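Local coordinates for protein beta-lactamase (Sebaldella termitidis, PDB 6N1N) that probably hydrolyses the ring of beta-lactam antibiotics to substituted beta-amino acids, as a serine enzyme of class D, and so would confer resistance to them, at residues E40-I45 against A217-N222; V25-Y30 against I34-N39; M74-I79 against N85-L90. All blocks are in the same frame, centred on the assembly; numbering follows the deposited sequence. Where two conformers were deposited one is given.

Contact 1. Residues E40-I45 against A217-N222; sequences EEDSKI and AVRIIN
Residues 40-44 have helical phi and psi without regular helix bonding, and the chain leaves this run at Ile45, where it meets Arg219 of the extended strand 212-222. The case illustrates how one arginine can tie a loop to a sheet by using two edges of its flat end. Arg219 runs out straight from the strand and then bends at its third torsion (chi3 59°), which brings the guanidinium up to the loop end-on. Arg219 NH1 and Arg219 NH2 each donate a hydrogen bond to Ile45 O, both at 2.8 Å. This shared carbonyl oxygen sits only 1° out of the guanidinium plane, while both nitrogens reach it from one face of the carbonyl plane. Because two donors converge on a single atom, neither bond is straight. Asp42 brings its carboxylate across the arginine obliquely, the two planes 77° apart, and the salt bridge is a long one, with OD2 3.9 Å from Arg219 NH2. A water molecule makes up the separation: it accepts from Arg219 NE at 2.7 Å. It donates to Asp42 OD2 at 2.6 Å, and its second hydrogen goes to Arg219 O. Thus NE, NH1 and NH2 all face polar partners. Asp42 OD2 is held a second time by the hydroxyl of Ser24, whose backbone pairs with that of Arg219. On the strand, Arg219 also packs against Ile200 and Trp202 of the neighbouring strand 198-209. A buried arginine of the central beta sheet here secures the loop that leads from the N-terminal hairpin toward helix 56-63, within the alpha/beta fold shared by serine beta-lactamases and penicillin-binding proteins.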
loop_
_atom_site.group_PDB
_atom_site.type_symbol
_atom_site.label_atom_id
_atom_site.label_comp_id
_atom_site.label_asym_id
_atom_site.label_seq_id
_atom_site.Cartn_x
_atom_site.Cartn_y
_atom_site.Cartn_z
ATOM N N GLU A 40 15.244 8.119 8.733
ATOM C CA GLU A 40 15.678 6.794 8.324
ATOM C C GLU A 40 15.362 5.716 9.361
ATOM O O GLU A 40 15.050 4.579 8.990
ATOM C CB GLU A 40 17.182 6.818 8.012
ATOM C CG GLU A 40 17.725 5.450 7.687
ATOM C CD GLU A 40 19.110 5.504 7.091
ATOM O OE1 GLU A 40 19.701 6.606 7.075
ATOM O OE2 GLU A 40 19.592 4.442 6.641
ATOM N N GLU A 41 15.420 6.034 10.660
ATOM C CA GLU A 41 15.175 4.972 11.632
ATOM C C GLU A 41 13.710 4.539 11.631
ATOM O O GLU A 41 13.425 3.355 11.838
ATOM C CB GLU A 41 15.626 5.413 13.024
ATOM C CG GLU A 41 17.137 5.732 13.112
ATOM C CD GLU A 41 18.036 4.724 12.378
ATOM O OE1 GLU A 41 17.755 3.506 12.423
ATOM O OE2 GLU A 41 19.029 5.157 11.749
ATOM N N ASP A 42 12.774 5.462 11.384
ATOM C CA ASP A 42 11.363 5.083 11.329
ATOM C C ASP A 42 11.086 4.142 10.164
ATOM O O ASP A 42 10.173 3.314 10.234
ATOM C CB ASP A 42 10.480 6.330 11.202
ATOM C CG ASP A 42 9.019 6.018 11.338
ATOM O OD1 ASP A 42 8.626 5.562 12.443
ATOM O OD2 ASP A 42 8.253 6.203 10.353
ATOM N N SER A 43 11.862 4.258 9.089
ATOM C CA SER A 43 11.658 3.456 7.891
ATOM C C SER A 43 11.914 1.970 8.121
ATOM O O SER A 43 11.526 1.155 7.269
ATOM C CB SER A 43 12.574 3.977 6.775
ATOM O OG SER A 43 12.344 5.365 6.560
ATOM N N LYS A 44 12.555 1.607 9.236
ATOM C CA LYS A 44 12.850 0.213 9.568
ATOM C C LYS A 44 11.811 -0.404 10.506
ATOM O O LYS A 44 11.874 -1.608 10.783
ATOM C CB LYS A 44 14.217 0.071 10.268
ATOM C CG LYS A 44 15.309 1.034 9.832
ATOM C CD LYS A 44 15.934 0.693 8.509
ATOM C CE LYS A 44 16.988 1.751 8.176
ATOM N NZ LYS A 44 17.702 1.521 6.898
ATOM N N ILE A 45 10.885 0.379 11.010
ATOM C CA ILE A 45 9.933 -0.087 12.017
ATOM C C ILE A 45 8.706 -0.705 11.352
ATOM O O ILE A 45 8.034 -0.066 10.532
ATOM C CB ILE A 45 9.543 1.072 12.946
ATOM C CG1 ILE A 45 10.777 1.580 13.717
ATOM C CG2 ILE A 45 8.470 0.645 13.911
ATOM C CD1 ILE A 45 10.526 2.855 14.484
ATOM N N ALA A 217 6.690 5.213 0.452
ATOM C CA ALA A 217 5.908 4.700 1.566
ATOM C C ALA A 217 5.835 5.823 2.589
ATOM O O ALA A 217 6.838 6.190 3.192
ATOM C CB ALA A 217 6.524 3.433 2.173
ATOM N N VAL A 218 4.656 6.405 2.700
ATOM C CA VAL A 218 4.353 7.423 3.684
ATOM C C VAL A 218 3.616 6.727 4.813
ATOM O O VAL A 218 2.703 5.926 4.574
ATOM C CB VAL A 218 3.491 8.539 3.066
ATOM C CG1 VAL A 218 2.886 9.422 4.158
ATOM C CG2 VAL A 218 4.286 9.356 2.106
ATOM N N ARG A 219 4.032 6.979 6.040
ATOM C CA ARG A 219 3.349 6.366 7.168
ATOM C C ARG A 219 3.285 7.380 8.293
ATOM O O ARG A 219 4.297 7.682 8.945
ATOM C CB ARG A 219 4.017 5.080 7.619
ATOM C CG ARG A 219 3.153 4.358 8.620
ATOM C CD ARG A 219 3.763 3.074 9.102
ATOM N NE ARG A 219 5.063 3.248 9.743
ATOM C CZ ARG A 219 5.910 2.249 9.984
ATOM N NH1 ARG A 219 5.614 0.982 9.641
ATOM N NH2 ARG A 219 7.070 2.525 10.560
ATOM N N ILE A 220 2.081 7.850 8.534
ATOM C CA ILE A 220 1.788 8.854 9.533
ATOM C C ILE A 220 1.453 8.156 10.831
ATOM O O ILE A 220 0.684 7.181 10.844
ATOM C CB ILE A 220 0.610 9.729 9.070
ATOM C CG1 ILE A 220 1.025 10.492 7.808
ATOM C CG2 ILE A 220 0.119 10.653 10.181
ATOM C CD1 ILE A 220 -0.141 11.093 7.075
ATOM N N ILE A 221 2.033 8.646 11.919
ATOM C CA ILE A 221 1.682 8.219 13.262
ATOM C C ILE A 221 0.967 9.387 13.916
ATOM O O ILE A 221 1.481 10.508 13.925
ATOM C CB ILE A 221 2.914 7.808 14.085
ATOM C CG1 ILE A 221 3.735 6.757 13.346
ATOM C CG2 ILE A 221 2.480 7.336 15.474
ATOM C CD1 ILE A 221 2.985 5.476 13.056
ATOM N N ASN A 222 -0.219 9.134 14.431
ATOM C CA ASN A 222 -1.038 10.187 14.994
ATOM C C ASN A 222 -1.638 9.679 16.286
ATOM O O ASN A 222 -2.317 8.650 16.290
ATOM C CB ASN A 222 -2.140 10.596 14.030
ATOM C CG ASN A 222 -3.106 11.537 14.655
ATOM O OD1 ASN A 222 -2.703 12.533 15.288
ATOM N ND2 ASN A 222 -4.390 11.242 14.513
HETATM O O HOH W 1 5.698 5.778 10.565
#

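Contact 2. Residues V25-Y30 against I34-N39; sequences VTIYDY and IWIYSN
A two-stranded antiparallel hairpin, in which Thr26 faces Tyr37 and Tyr28 faces Trp35, shows how alternation along paired strands sorts side chains between the two sides of a sheet. Strand 25-29 and strand 34-37 approach to 4.7 Å between their axes, their directions 166° apart. Ile27 with Ile36 and Asp29 with Ile34 form the hydrogen-bonded pairs; in the first, Ile36 N lies 2.8 Å from Ile27 O, and in the second, Asp29 N is 2.8 Å from Ile34 O. Beyond Tyr37 the ladder runs on into the loop: Ser38 N gives a bond to Val25 O, and the serine hydroxyl takes the return bond, Val25 N to Ser38 OG, at 2.9 Å. Its chi1 of 65°, which sets OG between backbone N and carbonyl carbon, lets the hydroxyl take the acceptor place that a backbone carbonyl would probably fill in a regular ladder. In the central sheet of the serine beta-lactamase and transpeptidase fold, strand 22-29 stands between strand 34-37 and strand 212-222. Helix 147-159 lies on one face, where Ile151 touches Thr26, Tyr28 and Trp35. There the Trp35 indole is enclosed from three directions: Tyr28 CD1 sits over one face, 3.5 Å from Trp35 CE2, Tyr37 OH lies above the opposite face, and Thr26 CG2 meets the edge at 3.8 Å from Trp35 CE3. The Tyr28 and Trp35 rings are inclined at 49°, an oblique aromatic pair. Thr26 and Tyr37 lie side by side, and the threonine hydroxyl bonds to that of Ser43. On the other face, Ile27 CG2 touches Ile36 CD1 at 4.0 Å; helix 11-18 lays Leu12 on Ile36 and Val25, while Asp29 is held at its carboxylate by Asn32 and Asn212.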
loop_
_atom_site.group_PDB
_atom_site.type_symbol
_atom_site.label_atom_id
_atom_site.label_comp_id
_atom_site.label_asym_id
_atom_site.label_seq_id
_atom_site.Cartn_x
_atom_site.Cartn_y
_atom_site.Cartn_z
ATOM N N VAL A 25 8.204 9.824 5.635
ATOM C CA VAL A 25 8.101 9.565 4.212
ATOM C C VAL A 25 9.432 8.987 3.758
ATOM O O VAL A 25 10.493 9.504 4.122
ATOM C CB VAL A 25 7.763 10.838 3.425
ATOM C CG1 VAL A 25 8.731 11.931 3.736
ATOM C CG2 VAL A 25 7.771 10.561 1.920
ATOM N N THR A 26 9.362 7.892 3.021
ATOM C CA THR A 26 10.512 7.219 2.426
ATOM C C THR A 26 10.247 7.101 0.933
ATOM O O THR A 26 9.170 6.665 0.525
ATOM C CB THR A 26 10.715 5.820 3.054
ATOM O OG1 THR A 26 10.856 5.961 4.470
ATOM C CG2 THR A 26 11.941 5.115 2.486
ATOM N N ILE A 27 11.244 7.468 0.111
ATOM C CA ILE A 27 11.136 7.417 -1.333
ATOM C C ILE A 27 12.396 6.770 -1.888
ATOM O O ILE A 27 13.498 6.984 -1.371
ATOM C CB ILE A 27 10.922 8.835 -1.900
ATOM C CG1 ILE A 27 9.551 9.381 -1.497
ATOM C CG2 ILE A 27 11.051 8.851 -3.426
ATOM C CD1 ILE A 27 9.432 10.870 -1.643
ATOM N N TYR A 28 12.226 5.960 -2.930
ATOM C CA TYR A 28 13.343 5.374 -3.665
ATOM C C TYR A 28 13.264 5.814 -5.117
ATOM O O TYR A 28 12.286 5.517 -5.812
ATOM C CB TYR A 28 13.330 3.858 -3.573
ATOM C CG TYR A 28 14.490 3.189 -4.294
ATOM C CD1 TYR A 28 15.765 3.247 -3.779
ATOM C CD2 TYR A 28 14.282 2.502 -5.464
ATOM C CE1 TYR A 28 16.823 2.635 -4.426
ATOM C CE2 TYR A 28 15.322 1.869 -6.117
ATOM C CZ TYR A 28 16.592 1.935 -5.598
ATOM O OH TYR A 28 17.654 1.320 -6.236
ATOM N N ASP A 29 14.295 6.529 -5.548
ATOM C CA ASP A 29 14.524 6.935 -6.926
ATOM C C ASP A 29 15.146 5.752 -7.665
ATOM O O ASP A 29 16.282 5.370 -7.397
ATOM C CB ASP A 29 15.403 8.186 -6.887
ATOM C CG ASP A 29 15.877 8.650 -8.254
ATOM O OD1 ASP A 29 15.897 7.848 -9.190
ATOM O OD2 ASP A 29 16.279 9.833 -8.362
ATOM N N TYR A 30 14.390 5.170 -8.593
ATOM C CA TYR A 30 14.757 3.903 -9.220
ATOM C C TYR A 30 15.929 4.047 -10.182
ATOM O O TYR A 30 16.893 3.266 -10.129
ATOM C CB TYR A 30 13.518 3.350 -9.939
ATOM C CG TYR A 30 13.729 2.030 -10.625
ATOM C CD1 TYR A 30 13.711 0.844 -9.911
ATOM C CD2 TYR A 30 13.916 1.970 -11.987
ATOM C CE1 TYR A 30 13.902 -0.381 -10.553
ATOM C CE2 TYR A 30 14.093 0.753 -12.630
ATOM C CZ TYR A 30 14.083 -0.405 -11.911
ATOM O OH TYR A 30 14.284 -1.586 -12.564
ATOM N N ILE A 34 18.578 5.988 -5.398
ATOM C CA ILE A 34 18.730 6.882 -4.254
ATOM C C ILE A 34 17.574 6.683 -3.283
ATOM O O ILE A 34 16.401 6.793 -3.665
ATOM C CB ILE A 34 18.817 8.357 -4.698
ATOM C CG1 ILE A 34 20.064 8.563 -5.566
ATOM C CG2 ILE A 34 18.847 9.273 -3.496
ATOM C CD1 ILE A 34 20.128 9.926 -6.201
ATOM N N TRP A 35 17.925 6.417 -2.012
ATOM C CA TRP A 35 16.963 6.398 -0.917
ATOM C C TRP A 35 16.864 7.787 -0.294
ATOM O O TRP A 35 17.881 8.386 0.074
ATOM C CB TRP A 35 17.379 5.384 0.157
ATOM C CG TRP A 35 17.162 3.956 -0.234
ATOM C CD1 TRP A 35 18.060 3.141 -0.860
ATOM C CD2 TRP A 35 15.976 3.169 -0.043
ATOM N NE1 TRP A 35 17.519 1.902 -1.067
ATOM C CE2 TRP A 35 16.237 1.891 -0.591
ATOM C CE3 TRP A 35 14.729 3.412 0.537
ATOM C CZ2 TRP A 35 15.308 0.864 -0.547
ATOM C CZ3 TRP A 35 13.806 2.397 0.562
ATOM C CH2 TRP A 35 14.093 1.134 0.031
ATOM N N ILE A 36 15.636 8.279 -0.164
ATOM C CA ILE A 36 15.334 9.566 0.458
ATOM C C ILE A 36 14.504 9.309 1.711
ATOM O O ILE A 36 13.401 8.746 1.618
ATOM C CB ILE A 36 14.554 10.476 -0.498
ATOM C CG1 ILE A 36 15.314 10.690 -1.802
ATOM C CG2 ILE A 36 14.283 11.816 0.136
ATOM C CD1 ILE A 36 14.402 10.996 -2.961
ATOM N N TYR A 37 15.003 9.767 2.863
ATOM C CA TYR A 37 14.322 9.566 4.131
ATOM C C TYR A 37 14.009 10.887 4.820
ATOM O O TYR A 37 14.877 11.755 4.924
ATOM C CB TYR A 37 15.153 8.760 5.117
ATOM C CG TYR A 37 15.626 7.413 4.660
ATOM C CD1 TYR A 37 14.780 6.324 4.714
ATOM C CD2 TYR A 37 16.945 7.217 4.244
ATOM C CE1 TYR A 37 15.217 5.075 4.330
ATOM C CE2 TYR A 37 17.390 5.965 3.855
ATOM C CZ TYR A 37 16.512 4.906 3.904
ATOM O OH TYR A 37 16.944 3.652 3.551
ATOM N N SER A 38 12.784 11.029 5.345
ATOM C CA SER A 38 12.573 12.088 6.334
ATOM C C SER A 38 13.066 11.645 7.703
ATOM O O SER A 38 13.478 12.475 8.521
ATOM C CB SER A 38 11.100 12.502 6.405
ATOM O OG SER A 38 10.239 11.473 6.882
ATOM N N ASN A 39 13.054 10.333 7.958
ATOM C CA ASN A 39 13.562 9.801 9.218
ATOM C C ASN A 39 13.951 8.346 8.963
ATOM O O ASN A 39 13.089 7.457 8.956
ATOM C CB ASN A 39 12.545 9.903 10.332
ATOM C CG ASN A 39 13.129 9.469 11.664
ATOM O OD1 ASN A 39 13.268 8.279 11.927
ATOM N ND2 ASN A 39 13.493 10.435 12.490
HETATM O O HOH W 2 11.976 8.039 6.364
#

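Contact 3. Residues M74-I79 against N85-L90; sequences MEWDGI and NWNKDL
Trp76, Asn87 and Asp89 carry most of this contact, an example of a loop packed by laying an indole on a peptide. The ring of Trp76 lies flat on the Asn87-Lys88 peptide: Asn87 C stands 3.5 Å above the ring plane, near its centre, and Asn87 CA makes a CH-pi contact, 4.0 Å from the centroid of the five-membered ring. Asn87, the centre of an inverse gamma turn, also reaches the rim with CB, 3.7 Å from Trp76 CZ2. On the opposite face sits Gly78 CA, so the indole is sandwiched between two pieces of main chain; Gly78 lies within an Asx turn, in which Asp77 OD1 accepts from Ile79 N. Trp76 CG is anti to the backbone N (chi1 169°), which swings the ring over the other segment, and its NE1 bonds to Ile79 O at 3.0 Å, helping to fix the rotation. Asp89 holds the backbone of Trp76. Its OD1 accepts Trp76 N at 2.7 Å in a nearly straight bond (175°), on the anti side of the carboxylate and 32° out of its plane. A water also donates to OD1 and to Trp76 O, closing a small polar ring. Beyond it, selenomethionine Met74 and Leu90 form a single antiparallel bridge, with Met74 N 2.7 Å from Leu90 O. The Asn87 amide oxygen is held by the backbone N of Arg81. Both segments belong to the long connection between helices 56-63 and 92-98; Met74 rests on Phe103 and Lys106 of helix 101-108, and Leu90 on Tyr98 of helix 92-98 and on Trp102.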
loop_
_atom_site.group_PDB
_atom_site.type_symbol
_atom_site.label_atom_id
_atom_site.label_comp_id
_atom_site.label_asym_id
_atom_site.label_seq_id
_atom_site.Cartn_x
_atom_site.Cartn_y
_atom_site.Cartn_z
HETATM N N MSE A 74 -17.837 -10.525 -7.431
HETATM C CA MSE A 74 -18.098 -11.377 -6.287
HETATM C C MSE A 74 -19.458 -10.969 -5.710
HETATM O O MSE A 74 -19.805 -9.793 -5.723
HETATM C CB MSE A 74 -16.975 -11.211 -5.282
HETATM C CG MSE A 74 -16.577 -12.449 -4.611
HETATM SE SE MSE A 74 -15.365 -11.923 -3.196
HETATM C CE MSE A 74 -13.702 -12.291 -4.147
ATOM N N GLU A 75 -20.237 -11.940 -5.212
ATOM C CA GLU A 75 -21.602 -11.683 -4.775
ATOM C C GLU A 75 -21.635 -11.052 -3.384
ATOM O O GLU A 75 -21.052 -11.583 -2.430
ATOM C CB GLU A 75 -22.412 -12.983 -4.775
ATOM C CG GLU A 75 -23.852 -12.812 -4.282
ATOM C CD GLU A 75 -24.623 -14.123 -4.209
ATOM O OE1 GLU A 75 -24.051 -15.136 -3.748
ATOM O OE2 GLU A 75 -25.804 -14.131 -4.617
ATOM N N TRP A 76 -22.335 -9.927 -3.288
ATOM C CA TRP A 76 -22.551 -9.225 -2.026
ATOM C C TRP A 76 -23.578 -9.977 -1.194
ATOM O O TRP A 76 -24.572 -10.472 -1.722
ATOM C CB TRP A 76 -23.027 -7.805 -2.335
ATOM C CG TRP A 76 -23.541 -6.993 -1.179
ATOM C CD1 TRP A 76 -22.905 -6.737 0.001
ATOM C CD2 TRP A 76 -24.786 -6.289 -1.123
ATOM N NE1 TRP A 76 -23.692 -5.933 0.797
ATOM C CE2 TRP A 76 -24.847 -5.644 0.126
ATOM C CE3 TRP A 76 -25.858 -6.151 -2.005
ATOM C CZ2 TRP A 76 -25.938 -4.869 0.509
ATOM C CZ3 TRP A 76 -26.935 -5.394 -1.622
ATOM C CH2 TRP A 76 -26.970 -4.763 -0.375
ATOM N N ASP A 77 -23.320 -10.088 0.111
ATOM C CA ASP A 77 -24.238 -10.817 0.987
ATOM C C ASP A 77 -25.501 -10.036 1.321
ATOM O O ASP A 77 -26.311 -10.530 2.109
ATOM C CB ASP A 77 -23.520 -11.246 2.269
ATOM C CG ASP A 77 -22.854 -10.094 2.993
ATOM O OD1 ASP A 77 -23.229 -8.927 2.712
ATOM O OD2 ASP A 77 -21.947 -10.357 3.821
ATOM N N GLY A 78 -25.718 -8.866 0.738
ATOM C CA GLY A 78 -26.902 -8.086 1.032
ATOM C C GLY A 78 -26.917 -7.363 2.368
ATOM O O GLY A 78 -27.914 -6.701 2.673
ATOM N N ILE A 79 -25.856 -7.462 3.166
ATOM C CA ILE A 79 -25.759 -6.756 4.443
ATOM C C ILE A 79 -25.345 -5.314 4.176
ATOM O O ILE A 79 -24.302 -5.063 3.568
ATOM C CB ILE A 79 -24.752 -7.454 5.370
ATOM C CG1 ILE A 79 -25.163 -8.916 5.579
ATOM C CG2 ILE A 79 -24.589 -6.691 6.700
ATOM C CD1 ILE A 79 -24.193 -9.713 6.377
ATOM N N ASN A 85 -20.840 2.490 -1.393
ATOM C CA ASN A 85 -20.232 1.827 -2.540
ATOM C C ASN A 85 -19.907 0.353 -2.256
ATOM O O ASN A 85 -19.639 -0.398 -3.199
ATOM C CB ASN A 85 -18.945 2.537 -2.960
ATOM C CG ASN A 85 -19.188 3.742 -3.857
ATOM O OD1 ASN A 85 -20.188 3.829 -4.544
ATOM N ND2 ASN A 85 -18.258 4.678 -3.834
ATOM N N TRP A 86 -19.880 -0.058 -0.984
ATOM C CA TRP A 86 -19.640 -1.462 -0.648
ATOM C C TRP A 86 -20.882 -2.321 -0.791
ATOM O O TRP A 86 -20.779 -3.544 -0.771
ATOM C CB TRP A 86 -19.160 -1.621 0.801
ATOM C CG TRP A 86 -17.813 -1.037 1.107
ATOM C CD1 TRP A 86 -16.899 -0.558 0.212
ATOM C CD2 TRP A 86 -17.238 -0.853 2.401
ATOM N NE1 TRP A 86 -15.793 -0.098 0.874
ATOM C CE2 TRP A 86 -15.972 -0.272 2.219
ATOM C CE3 TRP A 86 -17.682 -1.124 3.713
ATOM C CZ2 TRP A 86 -15.138 0.058 3.285
ATOM C CZ3 TRP A 86 -16.839 -0.805 4.767
ATOM C CH2 TRP A 86 -15.588 -0.227 4.552
ATOM N N ASN A 87 -22.057 -1.706 -0.881
ATOM C CA ASN A 87 -23.323 -2.417 -0.720
ATOM C C ASN A 87 -23.886 -2.857 -2.075
ATOM O O ASN A 87 -25.023 -2.542 -2.456
ATOM C CB ASN A 87 -24.306 -1.527 0.033
ATOM C CG ASN A 87 -23.889 -1.271 1.474
ATOM O OD1 ASN A 87 -23.258 -2.119 2.109
ATOM N ND2 ASN A 87 -24.243 -0.108 1.997
ATOM N N LYS A 88 -23.072 -3.630 -2.792
ATOM C CA LYS A 88 -23.403 -4.161 -4.109
ATOM C C LYS A 88 -22.364 -5.211 -4.467
ATOM O O LYS A 88 -21.304 -5.281 -3.845
ATOM C CB LYS A 88 -23.417 -3.065 -5.167
ATOM C CG LYS A 88 -22.116 -2.316 -5.276
ATOM C CD LYS A 88 -22.217 -1.139 -6.237
ATOM C CE LYS A 88 -21.009 -0.219 -6.108
ATOM N NZ LYS A 88 -20.841 0.702 -7.273
ATOM N N ASP A 89 -22.680 -6.030 -5.475
ATOM C CA ASP A 89 -21.672 -6.938 -6.008
ATOM C C ASP A 89 -20.484 -6.103 -6.477
ATOM O O ASP A 89 -20.655 -5.008 -7.030
ATOM C CB ASP A 89 -22.227 -7.766 -7.168
ATOM C CG ASP A 89 -23.310 -8.752 -6.741
ATOM O OD1 ASP A 89 -23.518 -8.987 -5.520
ATOM O OD2 ASP A 89 -23.962 -9.300 -7.655
ATOM N N LEU A 90 -19.272 -6.605 -6.236
ATOM C CA LEU A 90 -18.062 -5.890 -6.599
ATOM C C LEU A 90 -17.087 -6.813 -7.301
ATOM O O LEU A 90 -16.943 -7.979 -6.932
ATOM C CB LEU A 90 -17.356 -5.291 -5.361
ATOM C CG LEU A 90 -18.092 -4.267 -4.514
ATOM C CD1 LEU A 90 -17.334 -3.949 -3.227
ATOM C CD2 LEU A 90 -18.312 -2.971 -5.292
HETATM O O HOH W 3 -25.770 -9.699 -4.120
#

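Contacts 1 and 2 lie close together, their centres 11 Å apart, on the same mixed sheet: strand 212-222 of contact 1 neighbours strand 22-29 of contact 2, and Ala217 N is 2.9 Å from Thr26 O, probably bonded. Along the chain contact 2 closes first and contact 1 opens directly after it. Contact 3 is nested in the long loop closed by contact 1, yet lies across the molecule, centres 34 Å from contact 1 and 39 Å from contact 2. On the sheet side, chain parts far apart in sequence meet, while contact 3 lies in a loop whose Trp86 side chain is about 7 Å from that of Ser51, the predicted acyl-ester serine.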